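PDB 1TWY: ABC transporter, periplasmic substrate-binding protein from Vibrio cholerae O1 biovar eltor, which probably binds phosphate in the periplasm as the receptor that delivers it to an ABC-type transporter. Local coordinates for residues A106-Q111 / K211-I216; Y124-G129 / I144-R149; N140-A145 / H196-V201; S188-L193 / G202-G207. One frame throughout, in Å; residues are numbered along the deposited sequence. Where two conformers were deposited one is given.

Interaction 1: residues A106-Q111 / K211-I216; sequences AIVVNQ and KSVKAI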
loop_
_atom_site.group_PDB
_atom_site.type_symbol
_atom_site.label_atom_id
_atom_site.label_comp_id
_atom_site.label_asym_id
_atom_site.label_seq_id
_atom_site.Cartn_x
_atom_site.Cartn_y
_atom_site.Cartn_z
ATOM N N ALA A 106 6.531 6.696 0.698
ATOM C CA ALA A 106 7.441 7.796 1.041
ATOM C C ALA A 106 6.719 9.089 1.106
ATOM O O ALA A 106 5.801 9.326 0.352
ATOM C CB ALA A 106 8.551 7.956 -0.094
ATOM N N ILE A 107 7.105 9.890 2.048
ATOM C CA ILE A 107 6.644 11.290 2.070
ATOM C C ILE A 107 7.653 12.149 1.357
ATOM O O ILE A 107 8.858 12.107 1.626
ATOM C CB ILE A 107 6.544 11.742 3.551
ATOM C CG1 ILE A 107 5.714 10.721 4.364
ATOM C CG2 ILE A 107 6.016 13.129 3.625
ATOM C CD1 ILE A 107 4.326 10.625 3.777
ATOM N N VAL A 108 7.168 12.972 0.442
ATOM C CA VAL A 108 8.017 13.701 -0.426
ATOM C C VAL A 108 7.782 15.199 -0.315
ATOM O O VAL A 108 6.628 15.613 -0.222
ATOM C CB VAL A 108 7.952 13.193 -1.855
ATOM C CG1 VAL A 108 8.547 11.764 -1.912
ATOM C CG2 VAL A 108 6.597 13.190 -2.449
ATOM N N VAL A 109 8.857 15.978 -0.317
ATOM C CA VAL A 109 8.818 17.415 -0.367
ATOM C C VAL A 109 9.693 17.964 -1.473
ATOM O O VAL A 109 10.502 17.205 -2.051
ATOM C CB VAL A 109 9.286 18.046 0.996
ATOM C CG1 VAL A 109 8.313 17.540 2.125
ATOM C CG2 VAL A 109 10.744 17.707 1.405
ATOM N N ASN A 110 9.560 19.238 -1.731
ATOM C CA ASN A 110 10.390 19.890 -2.779
ATOM C C ASN A 110 11.846 19.939 -2.282
ATOM O O ASN A 110 12.142 20.084 -1.072
ATOM C CB ASN A 110 9.893 21.311 -2.996
ATOM C CG ASN A 110 10.597 21.987 -4.122
ATOM O OD1 ASN A 110 11.709 22.550 -3.921
ATOM N ND2 ASN A 110 9.972 22.027 -5.277
ATOM N N GLN A 111 12.787 19.673 -3.229
ATOM C CA GLN A 111 14.210 19.726 -2.890
ATOM C C GLN A 111 14.658 20.935 -2.024
ATOM O O GLN A 111 15.595 20.764 -1.273
ATOM C CB GLN A 111 15.081 19.768 -4.130
ATOM C CG GLN A 111 16.520 19.341 -3.902
ATOM C CD GLN A 111 16.643 17.951 -3.213
ATOM O OE1 GLN A 111 16.273 16.949 -3.782
ATOM N NE2 GLN A 111 17.146 17.950 -1.999
ATOM N N LYS A 211 15.118 11.384 -8.115
ATOM C CA LYS A 211 15.801 12.594 -7.682
ATOM C C LYS A 211 15.048 13.885 -7.898
ATOM O O LYS A 211 15.599 14.913 -7.516
ATOM C CB LYS A 211 17.185 12.713 -8.332
ATOM C CG LYS A 211 18.110 11.548 -7.807
ATOM C CD LYS A 211 19.644 11.780 -8.242
ATOM C CE LYS A 211 20.454 10.472 -8.504
ATOM N NZ LYS A 211 21.793 10.716 -9.218
ATOM N N SER A 212 13.838 13.765 -8.462
ATOM C CA SER A 212 13.082 15.030 -8.728
ATOM C C SER A 212 12.427 15.582 -7.433
ATOM O O SER A 212 11.931 16.667 -7.450
ATOM C CB SER A 212 11.963 14.834 -9.734
ATOM O OG SER A 212 10.982 13.892 -9.348
ATOM N N VAL A 213 12.375 14.764 -6.421
ATOM C CA VAL A 213 11.732 15.068 -5.124
ATOM C C VAL A 213 12.658 14.628 -3.978
ATOM O O VAL A 213 13.606 13.864 -4.220
ATOM C CB VAL A 213 10.376 14.355 -4.899
ATOM C CG1 VAL A 213 9.393 14.734 -5.922
ATOM C CG2 VAL A 213 10.518 12.904 -4.917
ATOM N N LYS A 214 12.402 15.149 -2.783
ATOM C CA LYS A 214 13.171 14.757 -1.597
ATOM C C LYS A 214 12.239 13.875 -0.707
ATOM O O LYS A 214 11.235 14.403 -0.195
ATOM C CB LYS A 214 13.638 16.039 -0.812
ATOM C CG LYS A 214 14.609 15.693 0.307
ATOM C CD LYS A 214 15.469 16.824 0.719
ATOM C CE LYS A 214 14.634 17.770 1.453
ATOM N NZ LYS A 214 15.463 18.509 2.620
ATOM N N ALA A 215 12.565 12.625 -0.528
ATOM C CA ALA A 215 11.877 11.760 0.356
ATOM C C ALA A 215 12.409 12.006 1.748
ATOM O O ALA A 215 13.613 12.072 1.922
ATOM C CB ALA A 215 12.210 10.301 -0.020
ATOM N N ILE A 216 11.558 12.247 2.720
ATOM C CA ILE A 216 12.019 12.578 4.070
ATOM C C ILE A 216 11.824 11.420 5.039
ATOM O O ILE A 216 11.209 10.378 4.737
ATOM C CB ILE A 216 11.349 13.816 4.588
ATOM C CG1 ILE A 216 9.867 13.615 4.670
ATOM C CG2 ILE A 216 11.743 14.972 3.683
ATOM C CD1 ILE A 216 9.142 14.858 5.392
HETATM O O HOH W 1 9.488 8.998 3.334
HETATM O O HOH W 2 12.075 19.006 -5.778
HETATM O O HOH W 3 16.524 14.465 -3.986
HETATM O O HOH W 4 15.014 17.190 -6.230
#

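Interaction 2: residues Y124-G129 / I144-R149; sequences YGIYKG and IAVVTR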
loop_
_atom_site.group_PDB
_atom_site.type_symbol
_atom_site.label_atom_id
_atom_site.label_comp_id
_atom_site.label_asym_id
_atom_site.label_seq_id
_atom_site.Cartn_x
_atom_site.Cartn_y
_atom_site.Cartn_z
ATOM N N TYR A 124 0.064 14.042 10.610
ATOM C CA TYR A 124 -1.371 14.015 10.816
ATOM C C TYR A 124 -1.959 15.408 10.852
ATOM O O TYR A 124 -2.965 15.737 10.192
ATOM C CB TYR A 124 -1.674 13.249 12.129
ATOM C CG TYR A 124 -3.142 13.280 12.522
ATOM C CD1 TYR A 124 -4.043 12.315 12.043
ATOM C CD2 TYR A 124 -3.678 14.282 13.363
ATOM C CE1 TYR A 124 -5.361 12.274 12.390
ATOM C CE2 TYR A 124 -4.957 14.260 13.682
ATOM C CZ TYR A 124 -5.869 13.265 13.174
ATOM O OH TYR A 124 -7.223 13.275 13.549
ATOM N N GLY A 125 -1.363 16.248 11.691
ATOM C CA GLY A 125 -1.777 17.629 11.690
ATOM C C GLY A 125 -1.769 18.443 10.446
ATOM O O GLY A 125 -2.722 19.220 10.125
ATOM N N ILE A 126 -0.754 18.160 9.612
ATOM C CA ILE A 126 -0.747 18.783 8.296
ATOM C C ILE A 126 -1.896 18.320 7.365
ATOM O O ILE A 126 -2.650 19.101 6.813
ATOM C CB ILE A 126 0.647 18.479 7.640
ATOM C CG1 ILE A 126 1.745 19.319 8.306
ATOM C CG2 ILE A 126 0.612 18.755 6.096
ATOM C CD1 ILE A 126 3.107 18.865 8.029
ATOM N N TYR A 127 -2.113 17.011 7.302
ATOM C CA TYR A 127 -3.189 16.448 6.476
ATOM C C TYR A 127 -4.563 16.790 6.998
ATOM O O TYR A 127 -5.483 16.896 6.225
ATOM C CB TYR A 127 -2.984 14.934 6.176
ATOM C CG TYR A 127 -2.095 14.801 4.958
ATOM C CD1 TYR A 127 -0.734 14.915 5.046
ATOM C CD2 TYR A 127 -2.643 14.546 3.750
ATOM C CE1 TYR A 127 0.075 14.888 3.920
ATOM C CE2 TYR A 127 -1.823 14.438 2.607
ATOM C CZ TYR A 127 -0.546 14.622 2.683
ATOM O OH TYR A 127 0.311 14.604 1.548
ATOM N N LYS A 128 -4.683 17.086 8.320
ATOM C CA LYS A 128 -5.955 17.514 8.851
ATOM C C LYS A 128 -6.250 18.965 8.634
ATOM O O LYS A 128 -7.394 19.343 8.814
ATOM C CB LYS A 128 -6.038 17.309 10.362
ATOM C CG LYS A 128 -6.283 15.913 10.786
ATOM C CD LYS A 128 -7.721 15.456 10.687
ATOM C CE LYS A 128 -8.629 15.996 11.827
ATOM N NZ LYS A 128 -10.012 16.155 11.303
ATOM N N GLY A 129 -5.282 19.754 8.292
ATOM C CA GLY A 129 -5.393 21.148 8.080
ATOM C C GLY A 129 -5.197 21.919 9.405
ATOM O O GLY A 129 -5.381 23.151 9.404
ATOM N N ILE A 144 1.582 25.671 3.695
ATOM C CA ILE A 144 1.639 24.274 3.156
ATOM C C ILE A 144 0.606 24.002 2.061
ATOM O O ILE A 144 -0.589 24.319 2.192
ATOM C CB ILE A 144 1.551 23.248 4.313
ATOM C CG1 ILE A 144 2.672 23.444 5.310
ATOM C CG2 ILE A 144 1.611 21.843 3.628
ATOM C CD1 ILE A 144 2.506 22.615 6.475
ATOM N N ALA A 145 1.037 23.419 0.932
ATOM C CA ALA A 145 0.025 22.870 -0.046
ATOM C C ALA A 145 0.042 21.330 0.181
ATOM O O ALA A 145 1.109 20.694 0.023
ATOM C CB ALA A 145 0.354 23.177 -1.500
ATOM N N VAL A 146 -1.032 20.809 0.680
ATOM C CA VAL A 146 -1.162 19.366 0.971
ATOM C C VAL A 146 -1.639 18.749 -0.286
ATOM O O VAL A 146 -2.622 19.095 -0.795
ATOM C CB VAL A 146 -2.258 19.176 2.013
ATOM C CG1 VAL A 146 -2.446 17.708 2.396
ATOM C CG2 VAL A 146 -1.866 19.931 3.282
ATOM N N VAL A 147 -0.974 17.692 -0.744
ATOM C CA VAL A 147 -1.303 16.942 -1.957
ATOM C C VAL A 147 -1.619 15.487 -1.593
ATOM O O VAL A 147 -0.953 14.851 -0.792
ATOM C CB VAL A 147 -0.218 17.005 -2.938
ATOM C CG1 VAL A 147 -0.810 16.488 -4.324
ATOM C CG2 VAL A 147 0.386 18.352 -3.060
ATOM N N THR A 148 -2.697 14.966 -2.216
ATOM C CA THR A 148 -3.194 13.691 -2.025
ATOM C C THR A 148 -3.495 13.003 -3.377
ATOM O O THR A 148 -3.280 13.643 -4.427
ATOM C CB THR A 148 -4.313 13.662 -0.999
ATOM O OG1 THR A 148 -4.589 12.275 -0.695
ATOM C CG2 THR A 148 -5.618 14.285 -1.536
ATOM N N ARG A 149 -4.033 11.843 -3.394
ATOM C CA ARG A 149 -4.402 11.113 -4.591
ATOM C C ARG A 149 -5.948 11.088 -4.696
ATOM O O ARG A 149 -6.681 11.546 -3.792
ATOM C CB ARG A 149 -3.765 9.724 -4.506
ATOM C CG ARG A 149 -2.298 9.665 -4.764
ATOM C CD ARG A 149 -1.909 9.969 -6.243
ATOM N NE ARG A 149 -2.505 9.001 -7.084
ATOM C CZ ARG A 149 -2.091 7.760 -7.216
ATOM N NH1 ARG A 149 -0.906 7.389 -6.700
ATOM N NH2 ARG A 149 -2.773 6.910 -7.966
#

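Interaction 3: residues N140-A145 / H196-V201; sequences NDQKIA and HNTQAV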
loop_
_atom_site.group_PDB
_atom_site.type_symbol
_atom_site.label_atom_id
_atom_site.label_comp_id
_atom_site.label_asym_id
_atom_site.label_seq_id
_atom_site.Cartn_x
_atom_site.Cartn_y
_atom_site.Cartn_z
ATOM N N ASN A 140 10.526 26.681 6.440
ATOM C CA ASN A 140 10.343 28.081 6.069
ATOM C C ASN A 140 8.985 28.597 6.464
ATOM O O ASN A 140 8.032 27.841 6.626
ATOM C CB ASN A 140 10.537 28.343 4.618
ATOM C CG ASN A 140 11.927 27.933 4.123
ATOM O OD1 ASN A 140 12.918 28.119 4.837
ATOM N ND2 ASN A 140 11.989 27.300 2.938
ATOM N N ASP A 141 8.897 29.912 6.568
ATOM C CA ASP A 141 7.615 30.567 6.636
ATOM C C ASP A 141 6.846 30.595 5.308
ATOM O O ASP A 141 6.960 31.464 4.415
ATOM C CB ASP A 141 7.830 32.003 7.221
ATOM C CG ASP A 141 6.538 32.767 7.353
ATOM O OD1 ASP A 141 5.405 32.282 7.165
ATOM O OD2 ASP A 141 6.554 33.957 7.663
ATOM N N GLN A 142 6.002 29.601 5.141
ATOM C CA GLN A 142 5.306 29.421 3.878
ATOM C C GLN A 142 4.147 28.439 4.129
ATOM O O GLN A 142 4.323 27.471 4.799
ATOM C CB GLN A 142 6.267 28.851 2.863
ATOM C CG GLN A 142 5.634 28.541 1.510
ATOM C CD GLN A 142 6.623 27.937 0.480
ATOM O OE1 GLN A 142 7.567 27.245 0.837
ATOM N NE2 GLN A 142 6.439 28.295 -0.738
ATOM N N LYS A 143 2.995 28.799 3.605
ATOM C CA LYS A 143 1.769 28.053 3.658
ATOM C C LYS A 143 2.003 26.702 2.984
ATOM O O LYS A 143 2.534 26.607 1.835
ATOM C CB LYS A 143 0.603 28.770 3.023
ATOM C CG LYS A 143 -0.752 28.090 3.158
ATOM C CD LYS A 143 -1.903 28.984 2.662
ATOM C CE LYS A 143 -3.226 28.227 2.767
ATOM N NZ LYS A 143 -3.389 27.439 4.054
ATOM N N ILE A 144 1.582 25.671 3.695
ATOM C CA ILE A 144 1.639 24.274 3.156
ATOM C C ILE A 144 0.606 24.002 2.061
ATOM O O ILE A 144 -0.589 24.319 2.192
ATOM C CB ILE A 144 1.551 23.248 4.313
ATOM C CG1 ILE A 144 2.672 23.444 5.310
ATOM C CG2 ILE A 144 1.611 21.843 3.628
ATOM C CD1 ILE A 144 2.506 22.615 6.475
ATOM N N ALA A 145 1.037 23.419 0.932
ATOM C CA ALA A 145 0.025 22.870 -0.046
ATOM C C ALA A 145 0.042 21.330 0.181
ATOM O O ALA A 145 1.109 20.694 0.023
ATOM C CB ALA A 145 0.354 23.177 -1.500
ATOM N N HIS A 196 7.808 21.064 -8.642
ATOM C CA HIS A 196 7.532 22.419 -9.127
ATOM C C HIS A 196 6.931 23.395 -8.119
ATOM O O HIS A 196 6.730 24.554 -8.485
ATOM C CB HIS A 196 6.625 22.347 -10.335
ATOM C CG HIS A 196 7.322 22.052 -11.594
ATOM N ND1 HIS A 196 6.757 21.309 -12.582
ATOM C CD2 HIS A 196 8.537 22.414 -12.061
ATOM C CE1 HIS A 196 7.580 21.231 -13.614
ATOM N NE2 HIS A 196 8.645 21.912 -13.338
ATOM N N ASN A 197 6.743 22.929 -6.876
ATOM C CA ASN A 197 6.135 23.748 -5.828
ATOM C C ASN A 197 6.838 23.561 -4.546
ATOM O O ASN A 197 6.626 22.585 -3.843
ATOM C CB ASN A 197 4.604 23.475 -5.764
ATOM C CG ASN A 197 3.909 23.781 -7.006
ATOM O OD1 ASN A 197 3.552 24.967 -7.216
ATOM N ND2 ASN A 197 3.712 22.770 -7.882
ATOM N N THR A 198 7.644 24.541 -4.168
ATOM C CA THR A 198 8.398 24.582 -2.905
ATOM C C THR A 198 7.535 24.297 -1.648
ATOM O O THR A 198 8.008 23.750 -0.690
ATOM C CB THR A 198 9.114 25.931 -2.698
ATOM O OG1 THR A 198 8.236 27.011 -2.852
ATOM C CG2 THR A 198 10.179 26.174 -3.792
ATOM N N GLN A 199 6.242 24.679 -1.737
ATOM C CA GLN A 199 5.312 24.553 -0.618
ATOM C C GLN A 199 4.687 23.176 -0.450
ATOM O O GLN A 199 4.023 22.959 0.530
ATOM C CB GLN A 199 4.174 25.563 -0.755
ATOM C CG GLN A 199 3.120 25.381 -1.901
ATOM C CD GLN A 199 3.407 26.080 -3.217
ATOM O OE1 GLN A 199 4.566 26.193 -3.565
ATOM N NE2 GLN A 199 2.384 26.539 -3.947
ATOM N N ALA A 200 4.833 22.259 -1.429
ATOM C CA ALA A 200 4.014 21.084 -1.422
ATOM C C ALA A 200 4.606 19.906 -0.642
ATOM O O ALA A 200 5.802 19.756 -0.451
ATOM C CB ALA A 200 3.810 20.605 -2.941
ATOM N N VAL A 201 3.692 19.106 -0.105
ATOM C CA VAL A 201 3.980 17.809 0.463
ATOM C C VAL A 201 3.048 16.828 -0.062
ATOM O O VAL A 201 1.838 17.072 -0.362
ATOM C CB VAL A 201 3.881 17.759 2.021
ATOM C CG1 VAL A 201 2.567 18.231 2.550
ATOM C CG2 VAL A 201 4.383 16.431 2.641
#

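Interaction 4: residues S188-L193 / G202-G207; sequences SMMKTL and GFISIG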
loop_
_atom_site.group_PDB
_atom_site.type_symbol
_atom_site.label_atom_id
_atom_site.label_comp_id
_atom_site.label_asym_id
_atom_site.label_seq_id
_atom_site.Cartn_x
_atom_site.Cartn_y
_atom_site.Cartn_z
ATOM N N SER A 188 3.553 9.764 -10.807
ATOM C CA SER A 188 4.292 10.622 -11.654
ATOM C C SER A 188 3.895 12.110 -11.506
ATOM O O SER A 188 4.726 12.993 -11.449
ATOM C CB SER A 188 4.052 10.133 -13.081
ATOM O OG SER A 188 4.949 9.107 -13.371
HETATM N N MSE A 189 2.594 12.261 -11.424
HETATM C CA MSE A 189 2.001 13.625 -11.417
HETATM C C MSE A 189 2.284 14.172 -9.994
HETATM O O MSE A 189 2.543 15.334 -9.832
HETATM C CB MSE A 189 0.516 13.646 -11.736
HETATM C CG MSE A 189 -0.053 15.035 -11.748
HETATM SE SE MSE A 189 -1.920 14.984 -12.226
HETATM C CE MSE A 189 -2.270 16.757 -11.942
HETATM N N MSE A 190 2.264 13.344 -8.971
HETATM C CA MSE A 190 2.623 13.780 -7.639
HETATM C C MSE A 190 4.036 14.324 -7.590
HETATM O O MSE A 190 4.290 15.351 -6.985
HETATM C CB MSE A 190 2.469 12.637 -6.650
HETATM C CG MSE A 190 2.908 12.908 -5.270
HETATM SE SE MSE A 190 1.632 14.080 -4.342
HETATM C CE MSE A 190 0.399 13.059 -3.928
ATOM N N LYS A 191 5.015 13.554 -8.107
ATOM C CA LYS A 191 6.348 14.036 -8.147
ATOM C C LYS A 191 6.509 15.329 -8.954
ATOM O O LYS A 191 7.178 16.169 -8.449
ATOM C CB LYS A 191 7.280 12.995 -8.680
ATOM C CG LYS A 191 7.392 11.762 -7.785
ATOM C CD LYS A 191 8.439 10.653 -8.336
ATOM C CE LYS A 191 7.864 9.912 -9.503
ATOM N NZ LYS A 191 8.980 8.965 -10.077
ATOM N N THR A 192 5.886 15.431 -10.115
ATOM C CA THR A 192 5.973 16.660 -10.897
ATOM C C THR A 192 5.406 17.826 -10.102
ATOM O O THR A 192 6.020 18.917 -10.110
ATOM C CB THR A 192 5.263 16.454 -12.231
ATOM O OG1 THR A 192 5.947 15.359 -12.885
ATOM C CG2 THR A 192 5.411 17.659 -13.077
ATOM N N LEU A 193 4.280 17.631 -9.446
ATOM C CA LEU A 193 3.714 18.712 -8.623
ATOM C C LEU A 193 4.597 19.139 -7.532
ATOM O O LEU A 193 4.897 20.353 -7.335
ATOM C CB LEU A 193 2.293 18.359 -8.156
ATOM C CG LEU A 193 1.452 19.504 -7.658
ATOM C CD1 LEU A 193 1.054 20.495 -8.756
ATOM C CD2 LEU A 193 0.244 18.988 -6.975
ATOM N N GLY A 202 3.609 15.638 -0.275
ATOM C CA GLY A 202 2.798 14.568 -0.766
ATOM C C GLY A 202 3.376 13.209 -0.391
ATOM O O GLY A 202 4.279 13.118 0.410
ATOM N N PHE A 203 2.745 12.171 -0.917
ATOM C CA PHE A 203 3.137 10.735 -0.656
ATOM C C PHE A 203 3.137 10.012 -1.998
ATOM O O PHE A 203 2.309 10.278 -2.893
ATOM C CB PHE A 203 2.289 10.055 0.378
ATOM C CG PHE A 203 0.850 10.043 0.108
ATOM C CD1 PHE A 203 0.042 11.104 0.499
ATOM C CD2 PHE A 203 0.273 9.019 -0.625
ATOM C CE1 PHE A 203 -1.286 11.163 0.177
ATOM C CE2 PHE A 203 -1.103 9.097 -0.954
ATOM C CZ PHE A 203 -1.871 10.173 -0.503
ATOM N N ILE A 204 4.025 9.062 -2.133
ATOM C CA ILE A 204 4.172 8.220 -3.338
ATOM C C ILE A 204 4.637 6.844 -2.891
ATOM O O ILE A 204 5.182 6.631 -1.805
ATOM C CB ILE A 204 5.217 8.756 -4.297
ATOM C CG1 ILE A 204 6.652 8.908 -3.682
ATOM C CG2 ILE A 204 4.803 10.112 -4.966
ATOM C CD1 ILE A 204 7.656 9.419 -4.794
ATOM N N SER A 205 4.377 5.854 -3.724
ATOM C CA SER A 205 4.969 4.533 -3.518
ATOM C C SER A 205 6.506 4.638 -3.423
ATOM O O SER A 205 7.153 5.381 -4.151
ATOM C CB SER A 205 4.654 3.619 -4.709
ATOM O OG SER A 205 3.313 3.773 -5.215
ATOM N N ILE A 206 7.110 3.899 -2.471
ATOM C CA ILE A 206 8.493 4.076 -2.181
ATOM C C ILE A 206 9.396 3.771 -3.379
ATOM O O ILE A 206 10.397 4.475 -3.606
ATOM C CB ILE A 206 8.852 3.217 -0.921
ATOM C CG1 ILE A 206 10.197 3.618 -0.417
ATOM C CG2 ILE A 206 8.774 1.661 -1.270
ATOM C CD1 ILE A 206 10.390 3.179 0.990
ATOM N N GLY A 207 8.937 2.854 -4.218
ATOM C CA GLY A 207 9.630 2.497 -5.461
ATOM C C GLY A 207 9.665 3.582 -6.502
ATOM O O GLY A 207 10.593 3.615 -7.324
#

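Interaction 1: residues A106-Q111 / K211-I216
The carbonyl oxygen of Lys-214 is gripped twice by strand 96-109. Val-109 N gives it a hydrogen bond of 2.9 Å, nearly straight at the hydrogen (169°), with the donor tilted somewhat from the carbonyl plane. The CA-H of Val-108 adds a weaker contact, its CA lying 3.3 Å from the Lys-214 O. Lys-214 N returns a bond to Val-109 O. Val-109 and Lys-214 are therefore a hydrogen-bonded antiparallel pair, and Val-108 and Ala-215 the non-hydrogen-bonded pair beside it. Further on, Ile-216 N binds Ile-107 O. On the Val-108 face, Val-108 CG1 meets Val-213 CG2 at 3.8 Å. On the other face, Val-109 CG2 touches Ile-216 CG2 at 3.7 Å, and the two side chains cross at about a right angle. At the exposed end Gln-111 NE2 packs on Lys-214 CD at 3.4 Å. A water joins Gln-111 OE1 to Lys-211 O. The tip of Lys-214 turns elsewhere: NZ is hydrogen-bonded to the carbonyls of Asn-113 and Val-115. Strand 96-109 thus lies between strand 214-218 and strand 200-205, to which Ala-106 and Val-108 bond, while Val-213 also touches Lys-191 and Val-194 of helix 187-196.

Interaction 2: residues Y124-G129 / I144-R149
In this alpha/beta lobe of the periplasmic binding protein fold, helix 120-128 lies on the sheet, and its Tyr-127 reaches strand 145-149 and packs on Val-146. The axes of residues 124-128 and 145-149 run nearly perpendicular and approach to 9.1 Å. From CB, the chain turns at chi2 (81°), which stands the ring across the plane of CA, CB and CG. Ring atom CG lies 3.9 Å from Val-146 CG1. CD2 and CE2 come closer to that methyl, CE2 at 3.3 Å. The methyl sits over one face, displaced toward the rim, and forms a CH-pi contact 3.5 Å from the ring centroid. Val-146 CG1 is put there by being anti to its backbone N (chi1 -179°). CZ passes the same methyl and nears Val-147 O. At the tip, Tyr-127 OH donates a hydrogen bond of 2.7 Å to Val-147 O, the donor oxygen being tilted from the plane of that carbonyl. A main-chain oxygen in a buried contact is satisfied in this way by a side chain. Phe-159 meets the Tyr-127 ring edge-to-face. The helix ends in a Schellman motif at Gly-129, which has positive phi. Ile-126, the residue before Tyr-127, also packs across the contact. Its CG2 lies 3.9 Å from Val-146 CG2, and its CG1 lies 3.8 Å from Ile-144 CD1.

Interaction 3: residues N140-A145 / H196-V201
A parallel beta bridge between Ala-145 and Ala-200 starts the pairing of strands 145-149 and 200-205 in the mixed sheet of this lobe. Two backbone bonds flank Ala-145. Its N donates to Gln-199 O at 3.0 Å, and its O accepts from Val-201 N. The first bond is straight at the hydrogen (171°), yet the donor stands well above the Gln-199 carbonyl plane. The same oxygen also receives Trp-134 NE1, so two N-H groups hold it. The second bond is almost in line with the carbonyl of Ala-145, with a C=O...donor angle of 175°. Before the bridge, a type I turn from Asn-197 to Ala-200 presents Thr-198 and Gln-199 to the incoming loop. Gln-142 spans the gap with an extended chain, its CG anti to the backbone N (chi1 177°). Its NE2 donates to Thr-198 OG1 at 3.1 Å, and the hydroxyl oxygen lies in the amide plane. The Gln-142 side chain crosses that of Gln-199 at about a right angle, with NE2 3.5 Å from Gln-199 CB. That CB also abuts Lys-143 O at 3.2 Å. Beyond it, Gln-199 CG packs on Ala-145 CB at 3.6 Å. On the buried side, Ile-144 CG2 meets Val-201 CG1 at 3.9 Å.

Interaction 4: residues S188-L193 / G202-G207
Met-190, a selenomethionine, and Ile-204 cross obliquely where helix 187-196 packs on strand 200-205. Strand 182-184, this helix and strand 200-205 form a beta-alpha-beta crossover; strand 145-149 lies between the two strands in the sheet. The axes of residues 188-193 and 202-205 approach to 8.5 Å, with 141° between their directions. Met-190 starts toward the strand, with CG anti to the backbone N (chi1 175°). CG then presses on Ile-204 CG2 at 3.4 Å, closer than usual van der Waals contact. The chain bends at chi2 and chi3 and folds over the strand backbone. SE lies 3.8 Å from Gly-202 CA, and CE is 3.5 Å from Phe-203 O. Lys-191 meets the other branch of Ile-204. The two side chains cross at about a right angle, with Lys-191 CG and CD each 3.8 Å from Ile-204 CD1. The charged end of Lys-191 goes past this contact: NZ forms a salt bridge with Asp-210 and a hydrogen bond to Ser-208 O. Val-147 and Val-184 also touch Met-190. The packing is mostly apolar, with one tight carbon pair. Its polar cost is Phe-203 N, buried without a hydrogen-bond partner near the selenium and methyl of Met-190.

All four interactions lie in one lobe and reach the same mixed sheet. Along the chain, interactions 2, 3 and 4 are nested inside the loop closed by interaction 1. Interactions 2 and 3 share Ile-144 and Ala-145, and interactions 3 and 4 use successive parts of strand 200-205. Interactions 1 and 4 are closest, with centres 8 Å apart, and adjoin where strands 96-109 and 200-205 pair. Interactions 2 and 4 have centres 14 Å apart. They bring helices 120-128 and 187-196 to opposite sides of strand 145-149, with Val-146 facing one and Val-147 the other. The lobe is thus layered helix, sheet, helix. Strand 236-243 pairs with strand 96-109 and carries the sheet on to strand 79-82.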